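Local coordinates for protein SusD homolog (Bacteroides ovatus, PDB 4F53) that probably binds glycans, mucin O-glycans among them, at the cell surface as a SusD-family outer membrane lipoprotein with a TPR-like helical scaffold, at residues G240-V245 against D330-R336; E42-Q48 against H248-F254; C269-Y274 against V389-K393. The contacts are given in a common frame with arbitrary orientation. Where two conformers were deposited one is given. Numbering follows the deposited sequence.

Contact 1: residues G240-V245 against D330-R336; sequences GAYRKV and DNIVVFR
A two-stranded antiparallel ribbon interrupted by a classic beta bulge joins strand 241-243 to strand 332-335 in a fold whose regular structure is predominantly helical. The strand axes approach to 4.7 Å, with their directions 150° apart. A241 pairs with F335 (hydrogen-bonded, CA-CA 4.9 Å), Y242 with V333 (non-hydrogen-bonded, 4.8 Å) and R243 with I332 (hydrogen-bonded, 5.0 Å). The one-residue slip places V334 and F335 opposite A241: A241 O accepts from V334 N at 2.9 Å and from F335 N at 3.1 Å, while A241 N donates to F335 O at 2.7 Å. The helix-like phi/psi of V334 (-102/-50) produces the bulge. Beyond it, R243 N donates to I332 O (2.8 Å) and I332 N to R243 O (2.9 Å), and one water bridges V245 N (2.9 Å) and N331 OD1 (2.6 Å). A241, R243, I332 and F335 share one face, where F335 meets F196 and R203 of helix 190-207. On the other, Y242 (chi1 m) lays CE1 4.0 Å from V333 CG2 and accepts a weak hydrogen bond from R336 NH1 to its OH (3.2 Å). Pairing therefore rests mainly on backbone amides, while R243 salt-bridges E42 and R336 NH2 donates to F439 O.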
loop_
_atom_site.group_PDB
_atom_site.type_symbol
_atom_site.label_atom_id
_atom_site.label_comp_id
_atom_site.label_asym_id
_atom_site.label_seq_id
_atom_site.Cartn_x
_atom_site.Cartn_y
_atom_site.Cartn_z
ATOM N N GLY A 240 8.586 -11.227 -8.370
ATOM C CA GLY A 240 7.939 -9.972 -8.001
ATOM C C GLY A 240 7.391 -9.208 -9.185
ATOM O O GLY A 240 7.926 -9.331 -10.279
ATOM N N ALA A 241 6.304 -8.432 -8.983
ATOM C CA ALA A 241 5.673 -7.643 -10.050
ATOM C C ALA A 241 6.162 -6.192 -9.990
ATOM O O ALA A 241 5.926 -5.483 -9.014
ATOM C CB ALA A 241 4.148 -7.713 -9.954
ATOM N N TYR A 242 6.890 -5.785 -11.046
ATOM C CA TYR A 242 7.491 -4.459 -11.227
ATOM C C TYR A 242 7.147 -3.976 -12.615
ATOM O O TYR A 242 7.445 -4.674 -13.573
ATOM C CB TYR A 242 9.030 -4.511 -11.032
ATOM C CG TYR A 242 9.425 -5.057 -9.678
ATOM C CD1 TYR A 242 9.462 -4.233 -8.556
ATOM C CD2 TYR A 242 9.743 -6.404 -9.514
ATOM C CE1 TYR A 242 9.797 -4.737 -7.307
ATOM C CE2 TYR A 242 10.077 -6.919 -8.267
ATOM C CZ TYR A 242 10.101 -6.082 -7.166
ATOM O OH TYR A 242 10.456 -6.576 -5.934
ATOM N N ARG A 243 6.465 -2.840 -12.734
ATOM C CA ARG A 243 6.054 -2.356 -14.051
ATOM C C ARG A 243 7.079 -1.414 -14.652
ATOM O O ARG A 243 7.503 -0.458 -14.008
ATOM C CB ARG A 243 4.675 -1.664 -13.989
ATOM C CG ARG A 243 4.047 -1.456 -15.371
ATOM C CD ARG A 243 2.615 -0.946 -15.325
ATOM N NE ARG A 243 2.349 0.037 -16.397
ATOM C CZ ARG A 243 2.799 1.301 -16.408
ATOM N NH1 ARG A 243 3.547 1.767 -15.396
ATOM N NH2 ARG A 243 2.514 2.102 -17.424
ATOM N N LYS A 244 7.457 -1.677 -15.908
ATOM C CA LYS A 244 8.363 -0.815 -16.677
ATOM C C LYS A 244 7.524 0.387 -17.059
ATOM O O LYS A 244 6.456 0.234 -17.697
ATOM C CB LYS A 244 8.977 -1.563 -17.885
ATOM C CG LYS A 244 9.735 -0.659 -18.850
ATOM C CD LYS A 244 10.259 -1.400 -20.048
ATOM C CE LYS A 244 11.035 -0.496 -20.968
ATOM N NZ LYS A 244 11.482 -1.224 -22.184
ATOM N N VAL A 245 7.946 1.584 -16.581
ATOM C CA VAL A 245 7.187 2.826 -16.790
ATOM C C VAL A 245 7.022 3.117 -18.289
ATOM O O VAL A 245 7.908 2.788 -19.096
ATOM C CB VAL A 245 7.753 4.057 -16.016
ATOM C CG1 VAL A 245 7.790 3.788 -14.516
ATOM C CG2 VAL A 245 9.120 4.504 -16.544
ATOM N N ASP A 330 12.996 4.399 -13.171
ATOM C CA ASP A 330 12.804 3.330 -12.183
ATOM C C ASP A 330 11.447 2.678 -12.321
ATOM O O ASP A 330 10.446 3.365 -12.561
ATOM C CB ASP A 330 12.988 3.852 -10.745
ATOM C CG ASP A 330 14.434 4.188 -10.376
ATOM O OD1 ASP A 330 15.362 3.833 -11.160
ATOM O OD2 ASP A 330 14.640 4.831 -9.337
ATOM N N ASN A 331 11.406 1.354 -12.143
ATOM C CA ASN A 331 10.169 0.578 -12.211
ATOM C C ASN A 331 9.224 0.905 -11.091
ATOM O O ASN A 331 9.638 1.239 -9.970
ATOM C CB ASN A 331 10.444 -0.930 -12.154
ATOM C CG ASN A 331 11.203 -1.465 -13.311
ATOM O OD1 ASN A 331 11.163 -0.936 -14.432
ATOM N ND2 ASN A 331 11.887 -2.546 -13.058
ATOM N N ILE A 332 7.943 0.771 -11.392
ATOM C CA ILE A 332 6.907 0.940 -10.389
ATOM C C ILE A 332 6.773 -0.418 -9.648
ATOM O O ILE A 332 6.812 -1.470 -10.271
ATOM C CB ILE A 332 5.612 1.478 -11.033
ATOM C CG1 ILE A 332 5.806 2.995 -11.350
ATOM C CG2 ILE A 332 4.449 1.251 -10.099
ATOM C CD1 ILE A 332 4.669 3.706 -11.995
ATOM N N VAL A 333 6.710 -0.376 -8.312
ATOM C CA VAL A 333 6.633 -1.563 -7.475
ATOM C C VAL A 333 5.167 -1.937 -7.321
ATOM O O VAL A 333 4.402 -1.177 -6.717
ATOM C CB VAL A 333 7.357 -1.345 -6.110
ATOM C CG1 VAL A 333 7.155 -2.548 -5.185
ATOM C CG2 VAL A 333 8.852 -1.031 -6.307
ATOM N N VAL A 334 4.769 -3.118 -7.854
ATOM C CA VAL A 334 3.362 -3.539 -7.810
ATOM C C VAL A 334 3.122 -4.585 -6.690
ATOM O O VAL A 334 2.201 -4.423 -5.899
ATOM C CB VAL A 334 2.854 -4.034 -9.200
ATOM C CG1 VAL A 334 1.382 -4.423 -9.138
ATOM C CG2 VAL A 334 3.089 -2.983 -10.292
ATOM N N PHE A 335 3.940 -5.643 -6.628
ATOM C CA PHE A 335 3.773 -6.715 -5.660
ATOM C C PHE A 335 5.098 -7.459 -5.512
ATOM O O PHE A 335 5.522 -8.221 -6.397
ATOM C CB PHE A 335 2.624 -7.651 -6.111
ATOM C CG PHE A 335 1.962 -8.553 -5.083
ATOM C CD1 PHE A 335 2.616 -8.901 -3.909
ATOM C CD2 PHE A 335 0.717 -9.133 -5.340
ATOM C CE1 PHE A 335 2.039 -9.788 -3.005
ATOM C CE2 PHE A 335 0.134 -10.004 -4.427
ATOM C CZ PHE A 335 0.795 -10.321 -3.256
ATOM N N ARG A 336 5.760 -7.218 -4.391
ATOM C CA ARG A 336 7.063 -7.806 -4.081
ATOM C C ARG A 336 6.942 -9.246 -3.618
ATOM O O ARG A 336 6.014 -9.580 -2.876
ATOM C CB ARG A 336 7.748 -7.004 -2.970
ATOM C CG ARG A 336 8.022 -5.546 -3.290
ATOM C CD ARG A 336 9.067 -5.099 -2.308
ATOM N NE ARG A 336 9.461 -3.696 -2.425
ATOM C CZ ARG A 336 10.428 -3.249 -3.217
ATOM N NH1 ARG A 336 11.048 -4.071 -4.045
ATOM N NH2 ARG A 336 10.747 -1.967 -3.221
HETATM O O HOH W 1 10.673 1.425 -15.469
#

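Contact 2: residues E42-Q48 against H248-F254; sequences EQENFSQ and HNPWQRF
E42, in the turn leading into helix 44-58, has an extended side chain (chi1 and chi2 t) whose OE2 accepts from H248 N at 3.1 Å; the same carboxylate also takes A246 N and D247 N and pairs with R243. Its carbonyl O lies 3.4 Å from P250 CG, and a water donates to E42 O (2.6 Å) and H248 O (3.0 Å). Q43 is the N-cap residue. At E44, CA sits 4.9 Å from P250 CA, and a p rotamer at chi1 brings OE1 to H248 NE2 (2.7 Å), a His-carboxylate hydrogen bond made with H248 also at chi1 p. E44 OE1 further forms a salt bridge with R253 NE at 3.3 Å, weak as a hydrogen bond, and a second water donates to E44 OE2 at 3.1 Å. Helices 44-58 and 250-257 of the helix-rich SusD fold meet at their starts: the axes of segments 44-48 and 250-254 pass 9.7 Å apart at a crossing angle of -72°, and N249 caps the second helix, its OD1 accepting from W251 N at 3.0 Å. S47 points toward the other segment, with OG 3.5 Å from P250 CG and 3.6 Å from F254 CE2, at the edge of that ring. Q48 covers the F254 face in a CH-pi contact, CG lying 4.1 Å from the ring centroid and 29° off its normal, while Q48 NE2 bonds D260.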
loop_
_atom_site.group_PDB
_atom_site.type_symbol
_atom_site.label_atom_id
_atom_site.label_comp_id
_atom_site.label_asym_id
_atom_site.label_seq_id
_atom_site.Cartn_x
_atom_site.Cartn_y
_atom_site.Cartn_z
ATOM N N GLU A 42 0.819 5.241 -12.707
ATOM C CA GLU A 42 1.966 6.009 -13.152
ATOM C C GLU A 42 1.644 7.506 -13.305
ATOM O O GLU A 42 2.520 8.324 -12.993
ATOM C CB GLU A 42 2.475 5.451 -14.478
ATOM C CG GLU A 42 3.727 6.146 -14.964
ATOM C CD GLU A 42 4.265 5.698 -16.304
ATOM O OE1 GLU A 42 4.159 4.493 -16.621
ATOM O OE2 GLU A 42 4.824 6.553 -17.022
ATOM N N GLN A 43 0.421 7.849 -13.807
ATOM C CA GLN A 43 -0.007 9.231 -14.019
ATOM C C GLN A 43 0.278 10.020 -12.738
ATOM O O GLN A 43 -0.295 9.713 -11.680
ATOM C CB GLN A 43 -1.491 9.284 -14.431
ATOM C CG GLN A 43 -1.924 10.615 -15.077
ATOM C CD GLN A 43 -3.429 10.704 -15.281
ATOM O OE1 GLN A 43 -4.161 9.744 -15.079
ATOM N NE2 GLN A 43 -3.934 11.869 -15.672
ATOM N N GLU A 44 1.232 10.968 -12.832
ATOM C CA GLU A 44 1.746 11.771 -11.725
ATOM C C GLU A 44 0.671 12.545 -10.973
ATOM O O GLU A 44 0.776 12.614 -9.760
ATOM C CB GLU A 44 2.891 12.710 -12.168
ATOM C CG GLU A 44 2.498 13.734 -13.222
ATOM C CD GLU A 44 3.595 14.677 -13.672
ATOM O OE1 GLU A 44 4.725 14.206 -13.934
ATOM O OE2 GLU A 44 3.308 15.885 -13.815
ATOM N N ASN A 45 -0.354 13.079 -11.659
ATOM C CA ASN A 45 -1.411 13.853 -11.009
ATOM C C ASN A 45 -2.503 12.942 -10.422
ATOM O O ASN A 45 -3.484 13.445 -9.876
ATOM C CB ASN A 45 -2.013 14.912 -11.963
ATOM C CG ASN A 45 -2.469 14.398 -13.309
ATOM O OD1 ASN A 45 -1.689 13.836 -14.088
ATOM N ND2 ASN A 45 -3.715 14.674 -13.654
ATOM N N PHE A 46 -2.353 11.617 -10.525
ATOM C CA PHE A 46 -3.309 10.688 -9.942
ATOM C C PHE A 46 -2.586 9.984 -8.810
ATOM O O PHE A 46 -3.062 9.981 -7.676
ATOM C CB PHE A 46 -3.887 9.702 -10.973
ATOM C CG PHE A 46 -4.874 8.695 -10.407
ATOM C CD1 PHE A 46 -5.881 9.094 -9.523
ATOM C CD2 PHE A 46 -4.847 7.366 -10.818
ATOM C CE1 PHE A 46 -6.791 8.170 -9.012
ATOM C CE2 PHE A 46 -5.773 6.454 -10.324
ATOM C CZ PHE A 46 -6.734 6.864 -9.423
ATOM N N SER A 47 -1.381 9.480 -9.117
ATOM C CA SER A 47 -0.435 8.829 -8.201
ATOM C C SER A 47 -0.169 9.713 -6.983
ATOM O O SER A 47 -0.131 9.204 -5.863
ATOM C CB SER A 47 0.889 8.544 -8.927
ATOM O OG SER A 47 1.783 7.866 -8.064
ATOM N N GLN A 48 0.039 11.024 -7.203
ATOM C CA GLN A 48 0.335 11.983 -6.131
ATOM C C GLN A 48 -0.726 11.947 -5.047
ATOM O O GLN A 48 -0.380 11.969 -3.876
ATOM C CB GLN A 48 0.482 13.417 -6.655
ATOM C CG GLN A 48 1.152 14.281 -5.606
ATOM C CD GLN A 48 1.468 15.672 -6.019
ATOM O OE1 GLN A 48 0.865 16.251 -6.922
ATOM N NE2 GLN A 48 2.416 16.238 -5.314
ATOM N N HIS A 248 7.519 8.026 -17.147
ATOM C CA HIS A 248 8.412 8.266 -16.014
ATOM C C HIS A 248 7.820 7.799 -14.698
ATOM O O HIS A 248 6.596 7.771 -14.547
ATOM C CB HIS A 248 8.794 9.754 -15.912
ATOM C CG HIS A 248 7.664 10.696 -15.638
ATOM N ND1 HIS A 248 6.907 11.244 -16.678
ATOM C CD2 HIS A 248 7.240 11.213 -14.458
ATOM C CE1 HIS A 248 6.039 12.058 -16.096
ATOM N NE2 HIS A 248 6.192 12.066 -14.757
ATOM N N ASN A 249 8.692 7.469 -13.735
ATOM C CA ASN A 249 8.284 7.112 -12.376
ATOM C C ASN A 249 7.816 8.408 -11.671
ATOM O O ASN A 249 8.588 9.372 -11.592
ATOM C CB ASN A 249 9.422 6.428 -11.602
ATOM C CG ASN A 249 8.967 5.846 -10.300
ATOM O OD1 ASN A 249 8.346 6.514 -9.481
ATOM N ND2 ASN A 249 9.272 4.591 -10.069
ATOM N N PRO A 250 6.547 8.445 -11.188
ATOM C CA PRO A 250 6.013 9.691 -10.594
ATOM C C PRO A 250 6.713 10.114 -9.294
ATOM O O PRO A 250 6.696 11.289 -8.983
ATOM C CB PRO A 250 4.537 9.347 -10.342
ATOM C CG PRO A 250 4.494 7.860 -10.213
ATOM C CD PRO A 250 5.515 7.379 -11.215
ATOM N N TRP A 251 7.333 9.178 -8.555
ATOM C CA TRP A 251 8.060 9.477 -7.312
ATOM C C TRP A 251 9.229 10.416 -7.536
ATOM O O TRP A 251 9.572 11.168 -6.623
ATOM C CB TRP A 251 8.555 8.209 -6.641
ATOM C CG TRP A 251 7.422 7.406 -6.079
ATOM C CD1 TRP A 251 6.809 6.324 -6.649
ATOM C CD2 TRP A 251 6.724 7.666 -4.854
ATOM N NE1 TRP A 251 5.782 5.883 -5.847
ATOM C CE2 TRP A 251 5.699 6.694 -4.738
ATOM C CE3 TRP A 251 6.855 8.640 -3.843
ATOM C CZ2 TRP A 251 4.846 6.632 -3.616
ATOM C CZ3 TRP A 251 5.967 8.610 -2.763
ATOM C CH2 TRP A 251 5.000 7.606 -2.647
ATOM N N GLN A 252 9.831 10.393 -8.747
ATOM C CA GLN A 252 10.917 11.308 -9.108
ATOM C C GLN A 252 10.392 12.754 -9.078
ATOM O O GLN A 252 11.108 13.660 -8.684
ATOM C CB GLN A 252 11.521 10.954 -10.474
ATOM C CG GLN A 252 12.733 11.835 -10.837
ATOM C CD GLN A 252 12.346 13.115 -11.577
ATOM O OE1 GLN A 252 11.226 13.302 -12.088
ATOM N NE2 GLN A 252 13.245 14.043 -11.630
ATOM N N ARG A 253 9.136 12.955 -9.443
ATOM C CA ARG A 253 8.484 14.258 -9.386
ATOM C C ARG A 253 8.217 14.653 -7.935
ATOM O O ARG A 253 8.663 15.717 -7.497
ATOM C CB ARG A 253 7.143 14.243 -10.177
ATOM C CG ARG A 253 7.257 13.968 -11.666
ATOM C CD ARG A 253 8.110 14.992 -12.373
ATOM N NE ARG A 253 7.887 14.949 -13.816
ATOM C CZ ARG A 253 8.784 14.556 -14.712
ATOM N NH1 ARG A 253 9.990 14.162 -14.326
ATOM N NH2 ARG A 253 8.487 14.566 -16.002
ATOM N N PHE A 254 7.520 13.790 -7.188
ATOM C CA PHE A 254 7.102 14.080 -5.800
ATOM C C PHE A 254 8.268 14.357 -4.899
ATOM O O PHE A 254 8.228 15.322 -4.140
ATOM C CB PHE A 254 6.255 12.959 -5.179
ATOM C CG PHE A 254 5.187 12.362 -6.064
ATOM C CD1 PHE A 254 4.530 13.142 -7.016
ATOM C CD2 PHE A 254 4.823 11.024 -5.931
ATOM C CE1 PHE A 254 3.585 12.574 -7.874
ATOM C CE2 PHE A 254 3.847 10.468 -6.757
ATOM C CZ PHE A 254 3.240 11.246 -7.728
HETATM O O HOH W 2 4.386 9.729 -14.128
HETATM O O HOH W 3 5.664 16.917 -15.511
#

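Contact 3: residues C269-Y274 against V389-K393; sequences CYMNAY and VEAYK
The contact is a helix-to-loop packing in which the C-terminal end of helix 265-273 receives an irregular segment, 389-393, from the long connection between helices 379-383 and 423-438 of the SusD fold. No direct hydrogen bond crosses it, and the buried area is modest, 272 Å². The helical backbone is confirmed by A273 N to C269 O (3.2 Å) and Y274 N to Y270 O (3.1 Å), whereas V389 (phi/psi -68/124) and Y392 (-83/118) are extended. The nearest CA pair is A273 and V389, 5.1 Å apart. V389, at chi1 t, is the main apolar insert: its CG2 lies 3.6 Å from Y270 CD1, 4.1 Å from A273 CB and 4.2 Å from Y274 OH, and its CG1 is 4.3 Å from C269 CB. Both tyrosines adopt chi1 m, and their hydroxyls hydrogen-bond to backbone carbonyls, Y270 OH to K456 O and Y274 OH to V414 O. Helix 423-438 packs against the same two side chains, so V389 meets rings that also pack on that helix. C269, also m, extends the apolar contact along the loop: SG is 3.7 Å from Y392 CB and 5.2 Å from the Y392 ring centroid, an oblique sulfur-aromatic contact 69° off the ring normal. The one polar link is indirect: a water donates to C269 O at 2.7 Å and accepts from E390 N at 3.1 Å.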
loop_
_atom_site.group_PDB
_atom_site.type_symbol
_atom_site.label_atom_id
_atom_site.label_comp_id
_atom_site.label_asym_id
_atom_site.label_seq_id
_atom_site.Cartn_x
_atom_site.Cartn_y
_atom_site.Cartn_z
ATOM N N CYS A 269 13.647 6.107 11.721
ATOM C CA CYS A 269 13.763 5.662 13.120
ATOM C C CYS A 269 14.008 4.141 13.209
ATOM O O CYS A 269 14.923 3.715 13.907
ATOM C CB CYS A 269 12.538 6.068 13.926
ATOM S SG CYS A 269 12.567 7.789 14.464
ATOM N N TYR A 270 13.202 3.341 12.493
ATOM C CA TYR A 270 13.351 1.886 12.480
ATOM C C TYR A 270 14.632 1.454 11.784
ATOM O O TYR A 270 15.357 0.623 12.302
ATOM C CB TYR A 270 12.160 1.211 11.764
ATOM C CG TYR A 270 10.914 1.090 12.619
ATOM C CD1 TYR A 270 10.764 0.041 13.518
ATOM C CD2 TYR A 270 9.860 1.993 12.485
ATOM C CE1 TYR A 270 9.616 -0.087 14.298
ATOM C CE2 TYR A 270 8.699 1.870 13.254
ATOM C CZ TYR A 270 8.588 0.829 14.163
ATOM O OH TYR A 270 7.458 0.660 14.900
HETATM N N MSE A 271 14.909 2.044 10.608
HETATM C CA MSE A 271 16.025 1.626 9.766
HETATM C C MSE A 271 17.361 2.058 10.317
HETATM O O MSE A 271 18.308 1.292 10.176
HETATM C CB MSE A 271 15.795 2.042 8.324
HETATM C CG MSE A 271 14.603 1.292 7.737
HETATM SE SE MSE A 271 14.243 1.791 5.923
HETATM C CE MSE A 271 15.654 0.836 5.112
ATOM N N ASN A 272 17.425 3.183 11.047
ATOM C CA ASN A 272 18.653 3.601 11.753
ATOM C C ASN A 272 18.902 2.674 12.940
ATOM O O ASN A 272 20.012 2.202 13.091
ATOM C CB ASN A 272 18.588 5.073 12.224
ATOM C CG ASN A 272 18.831 6.044 11.100
ATOM O OD1 ASN A 272 19.404 5.706 10.078
ATOM N ND2 ASN A 272 18.449 7.278 11.267
ATOM N N ALA A 273 17.848 2.341 13.736
ATOM C CA ALA A 273 17.974 1.445 14.898
ATOM C C ALA A 273 18.503 0.075 14.486
ATOM O O ALA A 273 19.258 -0.541 15.235
ATOM C CB ALA A 273 16.636 1.287 15.579
ATOM N N TYR A 274 18.096 -0.404 13.291
ATOM C CA TYR A 274 18.522 -1.716 12.805
ATOM C C TYR A 274 19.793 -1.651 11.951
ATOM O O TYR A 274 20.194 -2.695 11.427
ATOM C CB TYR A 274 17.383 -2.383 12.006
ATOM C CG TYR A 274 16.075 -2.504 12.760
ATOM C CD1 TYR A 274 16.053 -2.613 14.152
ATOM C CD2 TYR A 274 14.865 -2.575 12.084
ATOM C CE1 TYR A 274 14.850 -2.683 14.850
ATOM C CE2 TYR A 274 13.662 -2.703 12.768
ATOM C CZ TYR A 274 13.654 -2.739 14.154
ATOM O OH TYR A 274 12.455 -2.886 14.820
ATOM N N VAL A 389 14.563 0.754 18.734
ATOM C CA VAL A 389 14.067 2.025 18.189
ATOM C C VAL A 389 14.171 3.096 19.244
ATOM O O VAL A 389 13.658 2.938 20.344
ATOM C CB VAL A 389 12.635 1.924 17.601
ATOM C CG1 VAL A 389 12.110 3.290 17.161
ATOM C CG2 VAL A 389 12.597 0.943 16.437
ATOM N N GLU A 390 14.854 4.176 18.913
ATOM C CA GLU A 390 15.039 5.320 19.800
ATOM C C GLU A 390 14.079 6.441 19.405
ATOM O O GLU A 390 13.452 6.385 18.339
ATOM C CB GLU A 390 16.507 5.787 19.739
ATOM C CG GLU A 390 17.331 5.139 20.829
ATOM C CD GLU A 390 18.624 4.479 20.395
ATOM O OE1 GLU A 390 19.444 5.152 19.726
ATOM O OE2 GLU A 390 18.849 3.312 20.796
ATOM N N ALA A 391 13.974 7.449 20.267
ATOM C CA ALA A 391 13.143 8.636 20.093
ATOM C C ALA A 391 13.549 9.428 18.837
ATOM O O ALA A 391 14.729 9.479 18.498
ATOM C CB ALA A 391 13.273 9.531 21.324
ATOM N N TYR A 392 12.589 10.059 18.174
ATOM C CA TYR A 392 12.899 10.900 17.032
ATOM C C TYR A 392 13.315 12.295 17.518
ATOM O O TYR A 392 12.547 12.979 18.197
ATOM C CB TYR A 392 11.694 10.972 16.066
ATOM C CG TYR A 392 11.871 11.979 14.958
ATOM C CD1 TYR A 392 12.843 11.799 13.971
ATOM C CD2 TYR A 392 11.075 13.119 14.893
ATOM C CE1 TYR A 392 13.031 12.744 12.958
ATOM C CE2 TYR A 392 11.235 14.054 13.872
ATOM C CZ TYR A 392 12.221 13.867 12.911
ATOM O OH TYR A 392 12.334 14.769 11.885
ATOM N N LYS A 393 14.560 12.686 17.223
ATOM C CA LYS A 393 15.077 14.010 17.574
ATOM C C LYS A 393 15.024 14.865 16.312
ATOM O O LYS A 393 15.775 14.577 15.381
ATOM C CB LYS A 393 16.508 13.926 18.139
ATOM C CG LYS A 393 16.620 13.228 19.498
ATOM C CD LYS A 393 18.081 12.887 19.863
ATOM C CE LYS A 393 18.854 13.999 20.549
ATOM N NZ LYS A 393 20.268 13.616 20.822
HETATM O O HOH W 4 16.047 4.786 16.162
#

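Overall arrangement
Contacts 1 and 2 form one continuous region, with centres about 14 Å apart, whereas contact 3 lies about 28 Å and 29 Å from their respective centres and touches neither. Strand 241-243 is followed in the chain by helix 250-257, so the first two contacts use neighbouring elements; R243 NH2 meets E42 OE1 at 3.0 Å in a salt bridge, and N249 ND2 probably donates to D330 O at 3.0 Å. The segments of contact 1 alternate with those of contact 2 and with those of contact 3, while contact 2 closes before contact 3 opens. Sequence-distant parts thus join with contact centres about 13, 15 and 22 Å from the chain centre, respectively.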